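Local coordinates for protein type I site-specific restriction-modification system, R (Restriction) subunit (Vibrio vulnificus, PDB 3H1T) that probably serves as the ATP-dependent DNA-translocating and cleaving subunit of a type I restriction enzyme, represented here by a fragment containing its helicase-like motor domains, at residues Thr255-Glu267 and Lys273-Ile285. Numbering follows the deposited sequence.
Sequences TFTPFGDARHKIE and KSREIYFAIYQSI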
loop_
_atom_site.group_PDB
_atom_site.type_symbol
_atom_site.label_atom_id
_atom_site.label_comp_id
_atom_site.label_asym_id
_atom_site.label_seq_id
_atom_site.Cartn_x
_atom_site.Cartn_y
_atom_site.Cartn_z
ATOM N N THR A 255 1.745 -14.422 -9.896
ATOM C CA THR A 255 1.460 -13.101 -10.447
ATOM C C THR A 255 2.317 -12.867 -11.683
ATOM O O THR A 255 1.922 -12.143 -12.600
ATOM C CB THR A 255 1.769 -11.980 -9.408
ATOM O OG1 THR A 255 0.870 -12.099 -8.297
ATOM C CG2 THR A 255 1.622 -10.598 -10.040
ATOM N N PHE A 256 3.491 -13.494 -11.700
ATOM C CA PHE A 256 4.424 -13.338 -12.805
ATOM C C PHE A 256 4.349 -14.413 -13.874
ATOM O O PHE A 256 5.157 -14.408 -14.798
ATOM C CB PHE A 256 5.858 -13.260 -12.280
ATOM C CG PHE A 256 6.070 -12.175 -11.263
ATOM C CD1 PHE A 256 5.604 -12.327 -9.957
ATOM C CD2 PHE A 256 6.728 -10.995 -11.612
ATOM C CE1 PHE A 256 5.787 -11.327 -9.013
ATOM C CE2 PHE A 256 6.920 -9.980 -10.674
ATOM C CZ PHE A 256 6.449 -10.144 -9.371
ATOM N N THR A 257 3.389 -15.321 -13.765
ATOM C CA THR A 257 3.238 -16.392 -14.745
ATOM C C THR A 257 3.278 -15.917 -16.206
ATOM O O THR A 257 3.772 -16.627 -17.084
ATOM C CB THR A 257 1.926 -17.153 -14.493
ATOM O OG1 THR A 257 1.889 -17.560 -13.113
ATOM C CG2 THR A 257 1.861 -18.401 -15.380
ATOM N N PRO A 258 2.756 -14.705 -16.487
ATOM C CA PRO A 258 2.758 -14.148 -17.844
ATOM C C PRO A 258 4.145 -14.111 -18.487
ATOM O O PRO A 258 4.282 -13.991 -19.711
ATOM C CB PRO A 258 2.190 -12.757 -17.628
ATOM C CG PRO A 258 1.131 -13.024 -16.621
ATOM C CD PRO A 258 1.873 -13.900 -15.618
ATOM N N PHE A 259 5.171 -14.177 -17.648
ATOM C CA PHE A 259 6.558 -14.144 -18.098
ATOM C C PHE A 259 7.067 -15.523 -18.516
ATOM O O PHE A 259 7.739 -15.659 -19.544
ATOM C CB PHE A 259 7.445 -13.581 -16.993
ATOM C CG PHE A 259 7.499 -12.089 -16.969
ATOM C CD1 PHE A 259 8.117 -11.396 -18.001
ATOM C CD2 PHE A 259 6.964 -11.372 -15.903
ATOM C CE1 PHE A 259 8.213 -10.000 -17.974
ATOM C CE2 PHE A 259 7.052 -9.972 -15.862
ATOM C CZ PHE A 259 7.682 -9.286 -16.901
ATOM N N GLY A 260 6.737 -16.524 -17.702
ATOM C CA GLY A 260 7.117 -17.899 -17.946
ATOM C C GLY A 260 8.241 -18.216 -18.908
ATOM O O GLY A 260 8.203 -17.875 -20.097
ATOM N N ASP A 261 9.255 -18.881 -18.364
ATOM C CA ASP A 261 10.413 -19.335 -19.120
ATOM C C ASP A 261 11.379 -18.228 -19.431
ATOM O O ASP A 261 12.456 -18.459 -20.001
ATOM C CB ASP A 261 9.941 -20.044 -20.381
ATOM C CG ASP A 261 9.120 -21.289 -20.059
ATOM O OD1 ASP A 261 8.218 -21.200 -19.189
ATOM O OD2 ASP A 261 9.388 -22.358 -20.673
ATOM N N ALA A 262 10.987 -17.015 -19.069
ATOM C CA ALA A 262 11.861 -15.863 -19.193
ATOM C C ALA A 262 12.277 -15.790 -17.718
ATOM O O ALA A 262 13.321 -15.256 -17.342
ATOM C CB ALA A 262 11.047 -14.640 -19.601
ATOM N N ARG A 263 11.413 -16.402 -16.914
ATOM C CA ARG A 263 11.509 -16.510 -15.470
ATOM C C ARG A 263 12.585 -17.476 -14.982
ATOM O O ARG A 263 12.828 -18.521 -15.595
ATOM C CB ARG A 263 10.165 -16.976 -14.901
ATOM C CG ARG A 263 9.027 -15.959 -14.986
ATOM C CD ARG A 263 7.796 -16.515 -14.277
ATOM N NE ARG A 263 7.212 -17.663 -14.971
ATOM C CZ ARG A 263 6.237 -18.422 -14.471
ATOM N NH1 ARG A 263 5.734 -18.159 -13.268
ATOM N NH2 ARG A 263 5.757 -19.442 -15.172
ATOM N N HIS A 264 13.214 -17.114 -13.868
ATOM C CA HIS A 264 14.240 -17.937 -13.264
ATOM C C HIS A 264 14.503 -17.563 -11.807
ATOM O O HIS A 264 14.824 -16.416 -11.496
ATOM C CB HIS A 264 15.559 -17.833 -14.035
ATOM C CG HIS A 264 16.610 -18.756 -13.512
ATOM N ND1 HIS A 264 16.492 -20.126 -13.589
ATOM C CD2 HIS A 264 17.754 -18.512 -12.831
ATOM C CE1 HIS A 264 17.518 -20.688 -12.976
ATOM N NE2 HIS A 264 18.300 -19.732 -12.508
ATOM N N LYS A 265 14.368 -18.525 -10.908
ATOM C CA LYS A 265 14.644 -18.241 -9.515
ATOM C C LYS A 265 16.084 -18.667 -9.281
ATOM O O LYS A 265 16.533 -19.695 -9.792
ATOM C CB LYS A 265 13.708 -19.024 -8.583
ATOM C CG LYS A 265 13.521 -18.350 -7.234
ATOM C CD LYS A 265 13.296 -19.363 -6.122
ATOM C CE LYS A 265 12.031 -20.191 -6.313
ATOM N NZ LYS A 265 11.929 -21.249 -5.257
ATOM N N ILE A 266 16.825 -17.875 -8.530
ATOM C CA ILE A 266 18.192 -18.244 -8.266
ATOM C C ILE A 266 18.152 -19.080 -6.988
ATOM O O ILE A 266 17.875 -18.552 -5.902
ATOM C CB ILE A 266 19.060 -16.991 -8.076
ATOM C CG1 ILE A 266 18.540 -15.866 -8.965
ATOM C CG2 ILE A 266 20.486 -17.275 -8.521
ATOM C CD1 ILE A 266 19.334 -14.602 -8.821
ATOM N N GLU A 267 18.385 -20.386 -7.133
ATOM C CA GLU A 267 18.371 -21.338 -6.020
ATOM C C GLU A 267 19.642 -22.182 -5.939
ATOM O O GLU A 267 20.490 -22.160 -6.841
ATOM C CB GLU A 267 17.205 -22.320 -6.140
ATOM C CG GLU A 267 15.855 -21.831 -5.677
ATOM C CD GLU A 267 14.847 -22.955 -5.705
ATOM O OE1 GLU A 267 15.088 -23.958 -5.001
ATOM O OE2 GLU A 267 13.832 -22.850 -6.433
ATOM N N LYS A 273 22.769 -17.849 -16.586
ATOM C CA LYS A 273 22.875 -16.585 -17.326
ATOM C C LYS A 273 22.180 -16.616 -18.686
ATOM O O LYS A 273 22.615 -15.947 -19.628
ATOM C CB LYS A 273 24.346 -16.181 -17.546
ATOM C CG LYS A 273 25.376 -17.279 -17.304
ATOM C CD LYS A 273 26.396 -17.392 -18.447
ATOM C CE LYS A 273 27.067 -16.050 -18.751
ATOM N NZ LYS A 273 27.614 -15.447 -17.510
ATOM N N SER A 274 21.094 -17.374 -18.792
ATOM C CA SER A 274 20.377 -17.443 -20.058
ATOM C C SER A 274 18.938 -16.908 -19.994
ATOM O O SER A 274 18.360 -16.569 -21.030
ATOM C CB SER A 274 20.383 -18.881 -20.590
ATOM O OG SER A 274 19.522 -19.711 -19.834
ATOM N N ARG A 275 18.366 -16.824 -18.791
ATOM C CA ARG A 275 16.994 -16.322 -18.626
ATOM C C ARG A 275 16.888 -14.790 -18.737
ATOM O O ARG A 275 17.881 -14.116 -19.029
ATOM C CB ARG A 275 16.417 -16.794 -17.282
ATOM C CG ARG A 275 16.033 -18.268 -17.263
ATOM C CD ARG A 275 14.621 -18.474 -17.807
ATOM N NE ARG A 275 14.273 -19.885 -17.997
ATOM C CZ ARG A 275 14.703 -20.626 -19.016
ATOM N NH1 ARG A 275 15.501 -20.089 -19.934
ATOM N NH2 ARG A 275 14.332 -21.899 -19.127
ATOM N N GLU A 276 15.688 -14.246 -18.506
ATOM C CA GLU A 276 15.463 -12.792 -18.600
ATOM C C GLU A 276 14.892 -12.141 -17.336
ATOM O O GLU A 276 15.269 -11.022 -16.984
ATOM C CB GLU A 276 14.530 -12.470 -19.764
ATOM C CG GLU A 276 14.604 -13.468 -20.899
ATOM C CD GLU A 276 14.289 -12.833 -22.229
ATOM O OE1 GLU A 276 14.499 -11.605 -22.330
ATOM O OE2 GLU A 276 13.857 -13.548 -23.164
ATOM N N ILE A 277 13.961 -12.818 -16.674
ATOM C CA ILE A 277 13.374 -12.289 -15.445
ATOM C C ILE A 277 13.769 -13.147 -14.246
ATOM O O ILE A 277 13.316 -14.289 -14.112
ATOM C CB ILE A 277 11.821 -12.220 -15.537
ATOM C CG1 ILE A 277 11.396 -10.962 -16.303
ATOM C CG2 ILE A 277 11.208 -12.208 -14.144
ATOM C CD1 ILE A 277 11.769 -10.973 -17.778
ATOM N N TYR A 278 14.596 -12.579 -13.370
ATOM C CA TYR A 278 15.089 -13.282 -12.182
ATOM C C TYR A 278 14.482 -12.893 -10.833
ATOM O O TYR A 278 14.140 -11.731 -10.602
ATOM C CB TYR A 278 16.603 -13.115 -12.073
ATOM C CG TYR A 278 17.367 -13.664 -13.251
ATOM C CD1 TYR A 278 17.399 -12.982 -14.466
ATOM C CD2 TYR A 278 18.081 -14.856 -13.144
ATOM C CE1 TYR A 278 18.136 -13.469 -15.543
ATOM C CE2 TYR A 278 18.816 -15.359 -14.219
ATOM C CZ TYR A 278 18.843 -14.658 -15.412
ATOM O OH TYR A 278 19.600 -15.141 -16.460
ATOM N N PHE A 279 14.366 -13.878 -9.944
ATOM C CA PHE A 279 13.837 -13.664 -8.602
ATOM C C PHE A 279 14.894 -14.207 -7.648
ATOM O O PHE A 279 15.561 -15.192 -7.958
ATOM C CB PHE A 279 12.534 -14.440 -8.388
ATOM C CG PHE A 279 11.476 -14.165 -9.422
ATOM C CD1 PHE A 279 11.453 -14.870 -10.623
ATOM C CD2 PHE A 279 10.495 -13.205 -9.188
ATOM C CE1 PHE A 279 10.457 -14.626 -11.582
ATOM C CE2 PHE A 279 9.496 -12.948 -10.131
ATOM C CZ PHE A 279 9.475 -13.661 -11.335
ATOM N N ALA A 280 15.059 -13.574 -6.495
ATOM C CA ALA A 280 16.047 -14.035 -5.531
ATOM C C ALA A 280 15.781 -13.524 -4.121
ATOM O O ALA A 280 15.355 -12.383 -3.922
ATOM C CB ALA A 280 17.453 -13.610 -5.986
ATOM N N ILE A 281 16.001 -14.394 -3.146
ATOM C CA ILE A 281 15.830 -14.048 -1.745
ATOM C C ILE A 281 17.245 -13.800 -1.235
ATOM O O ILE A 281 18.174 -14.497 -1.635
ATOM C CB ILE A 281 15.160 -15.217 -0.971
ATOM C CG1 ILE A 281 13.637 -15.025 -0.945
ATOM C CG2 ILE A 281 15.685 -15.285 0.459
ATOM C CD1 ILE A 281 12.968 -15.091 -2.315
ATOM N N TYR A 282 17.424 -12.807 -0.372
ATOM C CA TYR A 282 18.756 -12.485 0.145
ATOM C C TYR A 282 19.564 -13.718 0.584
ATOM O O TYR A 282 20.757 -13.818 0.296
ATOM C CB TYR A 282 18.644 -11.489 1.307
ATOM C CG TYR A 282 17.996 -10.165 0.928
ATOM C CD1 TYR A 282 18.621 -9.274 0.043
ATOM C CD2 TYR A 282 16.755 -9.797 1.459
ATOM C CE1 TYR A 282 18.023 -8.047 -0.303
ATOM C CE2 TYR A 282 16.151 -8.578 1.123
ATOM C CZ TYR A 282 16.789 -7.708 0.241
ATOM O OH TYR A 282 16.208 -6.500 -0.098
ATOM N N GLN A 283 18.915 -14.654 1.270
ATOM C CA GLN A 283 19.563 -15.873 1.753
ATOM C C GLN A 283 20.170 -16.692 0.606
ATOM O O GLN A 283 21.149 -17.417 0.795
ATOM C CB GLN A 283 18.538 -16.738 2.507
ATOM C CG GLN A 283 19.111 -17.600 3.623
ATOM C CD GLN A 283 18.250 -18.822 3.924
ATOM O OE1 GLN A 283 17.081 -18.882 3.533
ATOM N NE2 GLN A 283 18.823 -19.800 4.626
ATOM N N SER A 284 19.589 -16.567 -0.584
ATOM C CA SER A 284 20.044 -17.309 -1.759
ATOM C C SER A 284 21.061 -16.548 -2.607
ATOM O O SER A 284 21.792 -17.145 -3.398
ATOM C CB SER A 284 18.848 -17.682 -2.640
ATOM O OG SER A 284 17.623 -17.441 -1.967
ATOM N N ILE A 285 21.103 -15.234 -2.445
ATOM C CA ILE A 285 22.022 -14.400 -3.207
ATOM C C ILE A 285 22.786 -13.483 -2.248
ATOM O O ILE A 285 24.015 -13.500 -2.191
ATOM C CB ILE A 285 21.241 -13.529 -4.206
ATOM C CG1 ILE A 285 22.194 -12.763 -5.129
ATOM C CG2 ILE A 285 20.377 -12.551 -3.436
ATOM C CD1 ILE A 285 22.837 -13.614 -6.203
#
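Phe279 turns one edge of its ring onto the face of Phe256: CE2 of Phe279 lies over the centre of the Phe256 ring, and the planes stand at 84°, a T-shaped pair with centroids 5.0 Å apart. The Phe279 side chain also meets the aliphatic part of Arg263, whose CG is 3.9 Å from Phe279 CE1. On the same sheet face, Ile277 CG1 sits over the Phe259 ring, 3.9 Å from its centroid, a CH-pi contact; Trp220 and Trp223 of helix 211-224 approach that ring edge-to-face. Ile266 reaches Ala280 through CD1, 3.5 Å from Ala280 CB, while its backbone N donates to Phe279 O (3.0 Å). The neighbouring rung, Phe279 N to His264 O, is also 3.0 Å. Ala262 O accepts from two amides, Glu276 N in the carbonyl plane on a lone pair and Ile277 N from 46° above that plane. Parallel bridges pair Arg263 with Ile277, His264 with Tyr278 and Lys265 with Phe279; the axes of these short strands lie 4.6 Å apart at 21°. On its other edge strand 277-281 pairs with strand 238-242, leaving 263-265 outermost in this chain's seven-stranded parallel sheet, the RecA-like core of a superfamily 2 helicase-type P-loop domain.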